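Local coordinates for hypothetical protein VC0802 (Vibrio cholerae, PDB 1ZVP) that is of unknown function but carries two ACT-type regions and is possibly a transport protein, with two copies of the chain in its assembly, at residues Pro17-Gly22 and Gln122-Leu127; Cys27-Ala32 and Glu49-Val54; Leu37-Ile42 and Leu53-Glu58; Leu73-Val78 and Tyr108-Ile113. All coordinates share one frame; numbering follows the deposited sequence.

How the contacts relate
Contact 1 joins the most widely separated segments of the four, and the other three contacts lie between them in sequence. Contacts 1 and 4, with centres about 10 Å apart, meet on the four-stranded antiparallel sheet, where strands 17-19 and 71-76 are neighbours. Contacts 2 and 3, with centres about 11 Å apart, share Leu53 and Val54 of strand 50-56 in the three-stranded sheet. The centres of contacts 1 and 2 lie about 27 Å apart, on opposite sides of the chain's centre. Ile42 of contact 3 touches Leu73 of contact 4, bringing the two ACT-family regions together. Contacts 2, 3 and 4 also reach the second subunit, so both sheets take part in the dimer.

Contact 1: Pro17-Gly22 and Gln122-Leu127; sequences PELMAG and QALQAL
Pro17 and Leu124 meet where the short strand 17-19 runs past helix 120-127. The proline ring sits against the last turn of the helix: its CB is 3.8 Å from Leu124 CD2, and its CG lies 3.6 Å from the backbone oxygen Leu124 O. The same CG approaches Leu127 CB at 3.7 Å, with the two side chains crossing obliquely, so the ring touches Leu124 and Leu127, about one turn apart. Leu124 divides its two methyls between partners. CD2 takes the proline and comes within 3.9 Å of the backbone Leu19 N, whereas CD1 meets Leu19 CB at 4.0 Å, the leucine side chains crossing at about a right angle. Leu124 leaves the helix to one side of the strand; with CG anti to its own carbonyl carbon (chi1 -77°), its end still comes to the strand. The contact between the two segments is apolar, and the axes run nearly antiparallel, at 166° and 8.4 Å apart. Leu127 is buried, Leu124 only partly, and Leu19 is exposed, so the contact passes from core to surface. Further out, Glu18 and Met20 form backbone hydrogen bonds to Thr75 and Leu73, fixing the strand at the edge of the four-stranded sheet. Leu127 also packs on Ile74 and Ile113 of that sheet and on Phe91 and Leu95 of helix 87-96, placing helix 120-127 beside both.

Contact 2: Cys27-Ala32 and Glu49-Val54; sequences CTVNGA and EGLTLV
Cys27 and Leu53 form a hydrogen-bonded antiparallel pair: Cys27 N donates to Leu53 O at 2.9 Å, and Leu53 N returns a bond to Cys27 O at 2.8 Å. Val29 and Leu51 repeat the pattern, with Val29 N bonded to Leu51 O and the longer return from Leu51 N to Val29 O at 3.2 Å. Between them, the non-hydrogen-bonded pair Thr28 and Thr52 brings Thr52 CA to 3.2 Å from Cys27 O in a CA-H...O contact. Two waters complete the polar network at the threonines. Water 1 donates to Thr28 OG1 (2.6 Å) and to Gly50 O, and accepts from Thr52 OG1; water 2 accepts from Thr28 OG1 and donates to Val29 O and Glu49 O. The Thr28 hydroxyl thus gives one bond and takes one; OG1, anti to the backbone N (chi1 -164°), lies between waters 1 and 2. Thr52 OG1 is also bonded to the backbone N of Tyr108 of the second subunit, so this water network lies at the subunit interface. Val29 O gathers Leu51 N, water 2 and a weak bond from Asn30 ND2. On the other face, Val29 CG2 sits 3.8 Å from Leu53 CD1, the two side chains crossing at about a right angle, and 3.9 Å from Leu51 CB. Gly50 has no side chain where its CA passes Val29 O at 3.8 Å. Together these residues make an antiparallel ladder between strands 24-29 and 50-56, an outer and the central strand of the three-stranded sheet in the first ACT-family region.

Contact 3: Leu37-Ile42 and Leu53-Glu58; sequences LSLEPI and LVLEAE
Leu39 lays its CB against Leu55 CD2 at 3.5 Å, at the end of a short 3-10 turn. Leu55 CD2 continues to the next residues of the loop, lying 3.9 Å from Pro41 CB. The proline ring is also turned to Leu53, its CG 4.1 Å from Leu53 CD2, and thus spans two leucines whose side chains lie on the same face of strand 50-56. At Ile42 the packing passes to Val54: the branch methyl CG2 meets Val54 CG1 at 3.9 Å, while CG1, anti to the backbone N (chi1 -166°), carries the longer arm away from the strand. The one direct hydrogen bond between the segments joins Ile42 N to Val54 O (2.9 Å), nearly along the C=O axis but bent at the hydrogen, 133°. Water 4 makes a second polar link by donating to Leu39 O and accepting from Glu56 N, both at 3.0 Å. Glu56 occupies the N-cap position of helix 57-61. The loop leading into strand 43-47 runs along the edge of strand 50-56 opposite strand 24-29, with Leu39 and Pro41 reaching its Leu53 and Leu55 side chains, and Ile42 packs on Tyr24 of strand 24-29 and on Phe45 of the second subunit.

Contact 4: Leu73-Val78 and Tyr108-Ile113; sequences LITLTV and YYHDHI
Strands 71-76 and 111-116, the two central strands of the four-stranded antiparallel sheet, pair here in the second ACT-family region. Ile74 and Ile113 exchange both backbone bonds, Ile74 N to Ile113 O at 2.9 Å and Ile113 N to Ile74 O at 2.7 Å, and Leu76 N adds a nearly straight bond to Asp111 O (3.1 Å, 170° at the hydrogen). Thr75 and His112 form the non-hydrogen-bonded pair, and their side chains run side by side in the same direction. Thr75 OG1 lies in the plane of the imidazole at its edge, 3.0 Å from His112 ND1, in a hydrogen bond that either partner could donate. Leu73 CD1 covers His112 CB at 3.6 Å. Toward the turn, Thr75 CG2 meets His110 CB at 3.7 Å. Water 5 donates to Leu76 O and accepts from Asp111 N, bridging the strands beyond the last direct bond. On the opposite face Leu76 CD2 presses tightly on Ile113 CD1 at 3.5 Å, near Phe91 of helix 87-96. The far nitrogen of the buried imidazole, His112 NE2, is bonded to Glu47 of the second subunit, whose Phe45 stacks on the ring. With both nitrogens engaged, the ring's rotation is fixed, and the Glu47 carboxylate, which also takes His110 N, probably favours a proton on NE2, consistent with a polar link across the dimer interface.

Contact 1: Pro17-Gly22 and Gln122-Leu127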
# COMPACT_ATOMS: atom_id res chain seq x y z
N PRO D 17 0.50 -7.88 14.52
CA PRO D 17 0.05 -8.49 13.27
C PRO D 17 -0.96 -9.62 13.44
O PRO D 17 -0.98 -10.30 14.47
CB PRO D 17 1.35 -9.02 12.67
CG PRO D 17 2.18 -9.34 13.83
CD PRO D 17 1.88 -8.27 14.84
N GLU D 18 -1.80 -9.82 12.44
CA GLU D 18 -2.69 -10.96 12.42
C GLU D 18 -2.77 -11.55 11.04
O GLU D 18 -2.93 -10.83 10.06
CB GLU D 18 -4.07 -10.58 12.94
CG GLU D 18 -4.56 -9.25 12.46
CD GLU D 18 -6.02 -9.02 12.75
OE1 GLU D 18 -6.64 -8.18 12.05
OE2 GLU D 18 -6.55 -9.66 13.68
N LEU D 19 -2.61 -12.87 10.96
CA LEU D 19 -2.66 -13.59 9.69
C LEU D 19 -4.11 -13.87 9.33
O LEU D 19 -4.82 -14.52 10.08
CB LEU D 19 -1.93 -14.93 9.80
CG LEU D 19 -1.01 -15.47 8.72
CD1 LEU D 19 -1.22 -16.96 8.61
CD2 LEU D 19 -1.12 -14.79 7.34
N MET D 20 -4.53 -13.37 8.16
CA MET D 20 -5.88 -13.60 7.62
C MET D 20 -5.98 -14.90 6.81
O MET D 20 -4.98 -15.41 6.30
CB MET D 20 -6.33 -12.41 6.75
CG MET D 20 -6.25 -11.03 7.45
SD MET D 20 -7.23 -10.97 8.95
CE MET D 20 -5.98 -10.46 10.05
N ALA D 21 -7.19 -15.43 6.71
CA ALA D 21 -7.47 -16.58 5.87
C ALA D 21 -7.33 -16.21 4.40
O ALA D 21 -7.61 -15.09 4.01
CB ALA D 21 -8.85 -17.08 6.14
N GLY D 22 -6.86 -17.17 3.60
CA GLY D 22 -6.86 -17.05 2.15
C GLY D 22 -5.50 -16.91 1.48
O GLY D 22 -4.57 -16.31 2.05
N GLN D 122 7.14 -16.15 9.23
CA GLN D 122 8.30 -15.29 9.49
C GLN D 122 7.94 -13.81 9.52
O GLN D 122 8.54 -13.05 10.28
CB GLN D 122 9.43 -15.49 8.48
CG GLN D 122 10.08 -16.85 8.53
CD GLN D 122 9.62 -17.76 7.39
OE1 GLN D 122 10.39 -18.03 6.45
NE2 GLN D 122 8.35 -18.22 7.45
N ALA D 123 6.98 -13.42 8.68
CA ALA D 123 6.48 -12.05 8.65
C ALA D 123 5.75 -11.69 9.94
O ALA D 123 5.95 -10.60 10.48
CB ALA D 123 5.61 -11.83 7.43
N LEU D 124 4.90 -12.59 10.43
CA LEU D 124 4.30 -12.48 11.77
C LEU D 124 5.33 -12.26 12.87
O LEU D 124 5.15 -11.39 13.71
CB LEU D 124 3.49 -13.74 12.10
CG LEU D 124 2.12 -13.89 11.46
CD1 LEU D 124 1.46 -15.16 11.99
CD2 LEU D 124 1.24 -12.66 11.69
N GLN D 125 6.38 -13.08 12.86
CA GLN D 125 7.47 -12.96 13.81
C GLN D 125 8.18 -11.61 13.74
O GLN D 125 8.33 -10.95 14.77
CB GLN D 125 8.48 -14.09 13.59
CG GLN D 125 8.05 -15.44 14.15
CD GLN D 125 8.79 -16.63 13.49
OE1 GLN D 125 8.20 -17.71 13.30
NE2 GLN D 125 10.06 -16.42 13.12
N ALA D 126 8.60 -11.20 12.55
CA ALA D 126 9.20 -9.89 12.33
C ALA D 126 8.29 -8.75 12.82
O ALA D 126 8.73 -7.88 13.57
CB ALA D 126 9.56 -9.71 10.88
N LEU D 127 7.03 -8.78 12.40
CA LEU D 127 6.08 -7.71 12.69
C LEU D 127 5.66 -7.63 14.15
O LEU D 127 5.27 -6.56 14.62
CB LEU D 127 4.84 -7.84 11.80
CG LEU D 127 5.06 -7.54 10.32
CD1 LEU D 127 3.86 -7.97 9.48
CD2 LEU D 127 5.38 -6.07 10.13

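Contact 2: Cys27-Ala32 and Glu49-Val54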
# COMPACT_ATOMS: atom_id res chain seq x y z
N CYS D 27 -3.14 -9.40 -10.00
CA CYS D 27 -3.44 -9.51 -11.41
C CYS D 27 -3.58 -8.13 -11.99
O CYS D 27 -4.00 -7.20 -11.30
CB CYS D 27 -4.77 -10.23 -11.65
SG CYS D 27 -4.89 -11.87 -10.96
N THR D 28 -3.25 -8.02 -13.27
CA THR D 28 -3.60 -6.85 -14.03
C THR D 28 -4.55 -7.31 -15.14
O THR D 28 -4.35 -8.37 -15.75
CB THR D 28 -2.34 -6.12 -14.56
OG1 THR D 28 -2.69 -4.80 -14.99
CG2 THR D 28 -1.66 -6.89 -15.70
N VAL D 29 -5.62 -6.55 -15.36
CA VAL D 29 -6.61 -6.90 -16.37
C VAL D 29 -6.97 -5.69 -17.24
O VAL D 29 -6.57 -4.56 -16.96
CB VAL D 29 -7.89 -7.54 -15.75
CG1 VAL D 29 -7.60 -8.92 -15.18
CG2 VAL D 29 -8.51 -6.63 -14.71
N ASN D 30 -7.75 -5.94 -18.29
CA ASN D 30 -8.22 -4.87 -19.16
C ASN D 30 -9.68 -4.52 -18.98
O ASN D 30 -10.53 -5.39 -18.79
CB ASN D 30 -7.95 -5.20 -20.62
CG ASN D 30 -6.69 -4.56 -21.12
OD1 ASN D 30 -6.59 -4.20 -22.30
ND2 ASN D 30 -5.71 -4.39 -20.22
N GLY D 31 -9.96 -3.22 -19.05
CA GLY D 31 -11.33 -2.73 -19.01
C GLY D 31 -11.89 -2.43 -17.63
O GLY D 31 -11.14 -2.23 -16.67
N ALA D 32 -13.22 -2.40 -17.55
CA ALA D 32 -13.92 -1.83 -16.41
C ALA D 32 -13.94 -2.76 -15.21
O ALA D 32 -13.98 -3.98 -15.36
CB ALA D 32 -15.34 -1.43 -16.81
N GLU D 49 -1.72 1.57 -16.66
CA GLU D 49 -1.42 0.34 -17.39
C GLU D 49 -2.54 -0.70 -17.30
O GLU D 49 -2.39 -1.80 -17.84
CB GLU D 49 -0.13 -0.30 -16.86
CG GLU D 49 1.14 0.55 -16.89
CD GLU D 49 1.26 1.54 -15.72
OE1 GLU D 49 0.37 1.59 -14.84
OE2 GLU D 49 2.27 2.28 -15.69
N GLY D 50 -3.64 -0.38 -16.61
CA GLY D 50 -4.75 -1.32 -16.43
C GLY D 50 -5.18 -1.53 -14.99
O GLY D 50 -4.53 -1.04 -14.06
N LEU D 51 -6.27 -2.27 -14.80
CA LEU D 51 -6.85 -2.51 -13.48
C LEU D 51 -6.11 -3.61 -12.75
O LEU D 51 -6.02 -4.73 -13.24
CB LEU D 51 -8.32 -2.89 -13.63
CG LEU D 51 -9.22 -3.04 -12.41
CD1 LEU D 51 -9.54 -1.69 -11.78
CD2 LEU D 51 -10.49 -3.72 -12.84
N THR D 52 -5.57 -3.28 -11.57
CA THR D 52 -5.01 -4.28 -10.66
C THR D 52 -6.15 -4.90 -9.85
O THR D 52 -6.97 -4.17 -9.28
CB THR D 52 -3.94 -3.68 -9.69
OG1 THR D 52 -2.87 -3.10 -10.43
CG2 THR D 52 -3.38 -4.76 -8.74
N LEU D 53 -6.21 -6.22 -9.82
CA LEU D 53 -7.12 -6.93 -8.93
C LEU D 53 -6.32 -7.78 -7.98
O LEU D 53 -5.37 -8.43 -8.40
CB LEU D 53 -8.10 -7.83 -9.71
CG LEU D 53 -9.02 -7.24 -10.78
CD1 LEU D 53 -9.73 -8.36 -11.56
CD2 LEU D 53 -10.03 -6.24 -10.20
N VAL D 54 -6.68 -7.75 -6.70
CA VAL D 54 -6.12 -8.68 -5.73
C VAL D 54 -7.25 -9.64 -5.36
O VAL D 54 -8.30 -9.22 -4.89
CB VAL D 54 -5.51 -7.99 -4.46
CG1 VAL D 54 -4.78 -8.99 -3.60
CG2 VAL D 54 -4.56 -6.89 -4.86
O HOH W 1 -2.62 -3.02 -13.14
O HOH W 2 -3.54 -4.31 -17.58
O HOH W 3 -8.07 -1.57 -17.55

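Contact 3: Leu37-Ile42 and Leu53-Glu58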
# COMPACT_ATOMS: atom_id res chain seq x y z
N LEU D 37 -16.58 -7.58 -11.00
CA LEU D 37 -17.26 -7.59 -9.70
C LEU D 37 -17.56 -8.99 -9.16
O LEU D 37 -17.43 -9.23 -7.95
CB LEU D 37 -18.56 -6.78 -9.79
CG LEU D 37 -18.68 -5.37 -9.18
CD1 LEU D 37 -17.36 -4.65 -9.09
CD2 LEU D 37 -19.70 -4.55 -9.97
N SER D 38 -17.96 -9.91 -10.04
CA SER D 38 -18.33 -11.28 -9.66
C SER D 38 -17.15 -12.08 -9.10
O SER D 38 -17.35 -13.10 -8.44
CB SER D 38 -18.95 -12.03 -10.84
OG SER D 38 -18.07 -12.03 -11.95
N LEU D 39 -15.93 -11.61 -9.37
CA LEU D 39 -14.73 -12.23 -8.82
C LEU D 39 -14.50 -11.86 -7.34
O LEU D 39 -13.72 -12.51 -6.65
CB LEU D 39 -13.50 -11.86 -9.65
CG LEU D 39 -13.44 -12.33 -11.11
CD1 LEU D 39 -12.17 -11.84 -11.77
CD2 LEU D 39 -13.54 -13.84 -11.19
N GLU D 40 -15.19 -10.81 -6.89
CA GLU D 40 -15.14 -10.30 -5.51
C GLU D 40 -13.72 -10.00 -5.03
O GLU D 40 -13.27 -10.57 -4.03
CB GLU D 40 -15.82 -11.27 -4.55
CG GLU D 40 -17.33 -11.33 -4.68
CD GLU D 40 -17.90 -12.67 -4.24
OE1 GLU D 40 -18.99 -13.04 -4.74
OE2 GLU D 40 -17.27 -13.37 -3.41
N PRO D 41 -13.01 -9.10 -5.74
CA PRO D 41 -11.63 -8.80 -5.38
C PRO D 41 -11.54 -8.11 -4.01
O PRO D 41 -12.37 -7.26 -3.70
CB PRO D 41 -11.18 -7.85 -6.49
CG PRO D 41 -12.42 -7.26 -7.02
CD PRO D 41 -13.44 -8.33 -6.92
N ILE D 42 -10.55 -8.49 -3.21
CA ILE D 42 -10.37 -7.88 -1.90
C ILE D 42 -9.82 -6.48 -2.06
O ILE D 42 -10.08 -5.60 -1.23
CB ILE D 42 -9.48 -8.75 -0.97
CG1 ILE D 42 -9.59 -8.27 0.48
CG2 ILE D 42 -8.02 -8.80 -1.46
CD1 ILE D 42 -8.82 -9.10 1.47
N LEU D 53 -6.21 -6.22 -9.82
CA LEU D 53 -7.12 -6.93 -8.93
C LEU D 53 -6.32 -7.78 -7.98
O LEU D 53 -5.37 -8.43 -8.40
CB LEU D 53 -8.10 -7.83 -9.71
CG LEU D 53 -9.02 -7.24 -10.78
CD1 LEU D 53 -9.73 -8.36 -11.56
CD2 LEU D 53 -10.03 -6.24 -10.20
N VAL D 54 -6.68 -7.75 -6.70
CA VAL D 54 -6.12 -8.68 -5.73
C VAL D 54 -7.25 -9.64 -5.36
O VAL D 54 -8.30 -9.22 -4.89
CB VAL D 54 -5.51 -7.99 -4.46
CG1 VAL D 54 -4.78 -8.99 -3.60
CG2 VAL D 54 -4.56 -6.89 -4.86
N LEU D 55 -7.01 -10.92 -5.62
CA LEU D 55 -8.05 -11.93 -5.63
C LEU D 55 -7.58 -13.16 -4.90
O LEU D 55 -6.38 -13.44 -4.88
CB LEU D 55 -8.33 -12.36 -7.08
CG LEU D 55 -8.92 -11.37 -8.07
CD1 LEU D 55 -8.45 -11.69 -9.46
CD2 LEU D 55 -10.42 -11.42 -7.99
N GLU D 56 -8.52 -13.89 -4.31
CA GLU D 56 -8.29 -15.24 -3.84
C GLU D 56 -7.69 -16.09 -4.96
O GLU D 56 -8.06 -15.94 -6.12
CB GLU D 56 -9.61 -15.86 -3.37
CG GLU D 56 -9.95 -15.61 -1.92
CD GLU D 56 -9.73 -16.85 -1.06
OE1 GLU D 56 -10.68 -17.21 -0.31
OE2 GLU D 56 -8.63 -17.47 -1.12
N ALA D 57 -6.76 -16.98 -4.61
CA ALA D 57 -6.01 -17.75 -5.59
C ALA D 57 -6.89 -18.49 -6.61
O ALA D 57 -6.69 -18.35 -7.81
CB ALA D 57 -5.07 -18.73 -4.90
N GLU D 58 -7.86 -19.25 -6.12
CA GLU D 58 -8.70 -20.07 -7.00
C GLU D 58 -9.92 -19.36 -7.60
O GLU D 58 -10.55 -19.91 -8.49
CB GLU D 58 -9.10 -21.41 -6.35
CG GLU D 58 -9.62 -21.32 -4.91
CD GLU D 58 -10.89 -20.49 -4.78
OE1 GLU D 58 -11.97 -20.97 -5.21
OE2 GLU D 58 -10.81 -19.35 -4.24
O HOH W 4 -11.35 -13.15 -4.97

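Contact 4: Leu73-Val78 and Tyr108-Ile113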
# COMPACT_ATOMS: atom_id res chain seq x y z
N LEU D 73 -2.06 -12.70 3.66
CA LEU D 73 -2.48 -11.36 4.07
C LEU D 73 -2.37 -11.18 5.58
O LEU D 73 -2.91 -11.96 6.36
CB LEU D 73 -3.89 -11.05 3.58
CG LEU D 73 -4.58 -9.84 4.20
CD1 LEU D 73 -3.91 -8.53 3.81
CD2 LEU D 73 -6.03 -9.83 3.80
N ILE D 74 -1.64 -10.14 5.96
CA ILE D 74 -1.41 -9.77 7.34
C ILE D 74 -1.95 -8.37 7.56
O ILE D 74 -1.65 -7.45 6.82
CB ILE D 74 0.10 -9.88 7.70
CG1 ILE D 74 0.54 -11.36 7.68
CG2 ILE D 74 0.39 -9.24 9.05
CD1 ILE D 74 2.03 -11.59 7.57
N THR D 75 -2.82 -8.22 8.56
CA THR D 75 -3.29 -6.91 8.96
C THR D 75 -2.57 -6.47 10.22
O THR D 75 -2.27 -7.28 11.10
CB THR D 75 -4.82 -6.91 9.18
OG1 THR D 75 -5.47 -7.22 7.94
CG2 THR D 75 -5.29 -5.55 9.66
N LEU D 76 -2.26 -5.18 10.30
CA LEU D 76 -1.66 -4.61 11.49
C LEU D 76 -2.77 -4.03 12.33
O LEU D 76 -3.47 -3.13 11.88
CB LEU D 76 -0.67 -3.53 11.09
CG LEU D 76 0.75 -3.93 10.72
CD1 LEU D 76 0.95 -5.43 10.44
CD2 LEU D 76 1.18 -3.09 9.54
N THR D 77 -2.95 -4.56 13.54
CA THR D 77 -4.00 -4.07 14.44
C THR D 77 -3.56 -2.87 15.28
O THR D 77 -4.39 -2.23 15.93
CB THR D 77 -4.58 -5.19 15.36
OG1 THR D 77 -3.54 -5.78 16.13
CG2 THR D 77 -5.25 -6.25 14.54
N VAL D 78 -2.26 -2.57 15.25
CA VAL D 78 -1.72 -1.38 15.91
C VAL D 78 -2.53 -0.12 15.56
O VAL D 78 -3.00 0.08 14.42
CB VAL D 78 -0.19 -1.21 15.63
CG1 VAL D 78 0.06 -0.54 14.26
CG2 VAL D 78 0.50 -0.43 16.75
N TYR D 108 -8.55 2.22 5.03
CA TYR D 108 -9.00 3.35 5.84
C TYR D 108 -8.63 3.17 7.32
O TYR D 108 -8.13 4.12 7.96
CB TYR D 108 -10.50 3.54 5.71
CG TYR D 108 -11.01 4.77 6.40
CD1 TYR D 108 -11.14 5.96 5.71
CD2 TYR D 108 -11.34 4.74 7.76
CE1 TYR D 108 -11.60 7.11 6.33
CE2 TYR D 108 -11.81 5.89 8.40
CZ TYR D 108 -11.93 7.07 7.68
OH TYR D 108 -12.39 8.22 8.27
N TYR D 109 -8.86 1.97 7.85
CA TYR D 109 -8.59 1.63 9.26
C TYR D 109 -7.21 1.06 9.54
O TYR D 109 -6.56 1.49 10.50
CB TYR D 109 -9.66 0.69 9.82
CG TYR D 109 -10.98 1.37 9.96
CD1 TYR D 109 -11.17 2.36 10.93
CD2 TYR D 109 -12.04 1.07 9.11
CE1 TYR D 109 -12.38 3.01 11.06
CE2 TYR D 109 -13.25 1.71 9.22
CZ TYR D 109 -13.42 2.68 10.21
OH TYR D 109 -14.62 3.33 10.33
N HIS D 110 -6.76 0.11 8.74
CA HIS D 110 -5.47 -0.52 9.01
C HIS D 110 -4.65 -0.71 7.75
O HIS D 110 -5.17 -0.71 6.65
CB HIS D 110 -5.67 -1.90 9.65
CG HIS D 110 -6.38 -1.86 10.97
ND1 HIS D 110 -7.71 -2.17 11.11
CD2 HIS D 110 -5.93 -1.56 12.22
CE1 HIS D 110 -8.06 -2.07 12.38
NE2 HIS D 110 -7.00 -1.69 13.07
N ASP D 111 -3.35 -0.89 7.94
CA ASP D 111 -2.48 -1.34 6.86
C ASP D 111 -2.60 -2.84 6.69
O ASP D 111 -2.67 -3.60 7.66
CB ASP D 111 -1.03 -0.97 7.13
CG ASP D 111 -0.79 0.51 7.05
OD1 ASP D 111 -0.95 1.08 5.94
OD2 ASP D 111 -0.44 1.11 8.09
N HIS D 112 -2.61 -3.27 5.43
CA HIS D 112 -2.68 -4.67 5.08
C HIS D 112 -1.47 -5.02 4.24
O HIS D 112 -1.12 -4.30 3.30
CB HIS D 112 -3.98 -4.95 4.31
CG HIS D 112 -5.20 -4.37 4.97
ND1 HIS D 112 -5.88 -5.02 5.98
CD2 HIS D 112 -5.84 -3.20 4.78
CE1 HIS D 112 -6.90 -4.27 6.37
NE2 HIS D 112 -6.89 -3.16 5.66
N ILE D 113 -0.80 -6.10 4.60
CA ILE D 113 0.46 -6.44 3.97
C ILE D 113 0.32 -7.80 3.31
O ILE D 113 -0.11 -8.76 3.94
CB ILE D 113 1.60 -6.45 5.01
CG1 ILE D 113 1.66 -5.10 5.73
CG2 ILE D 113 2.94 -6.75 4.36
CD1 ILE D 113 2.37 -5.18 7.03
O HOH W 5 -2.37 -0.43 10.94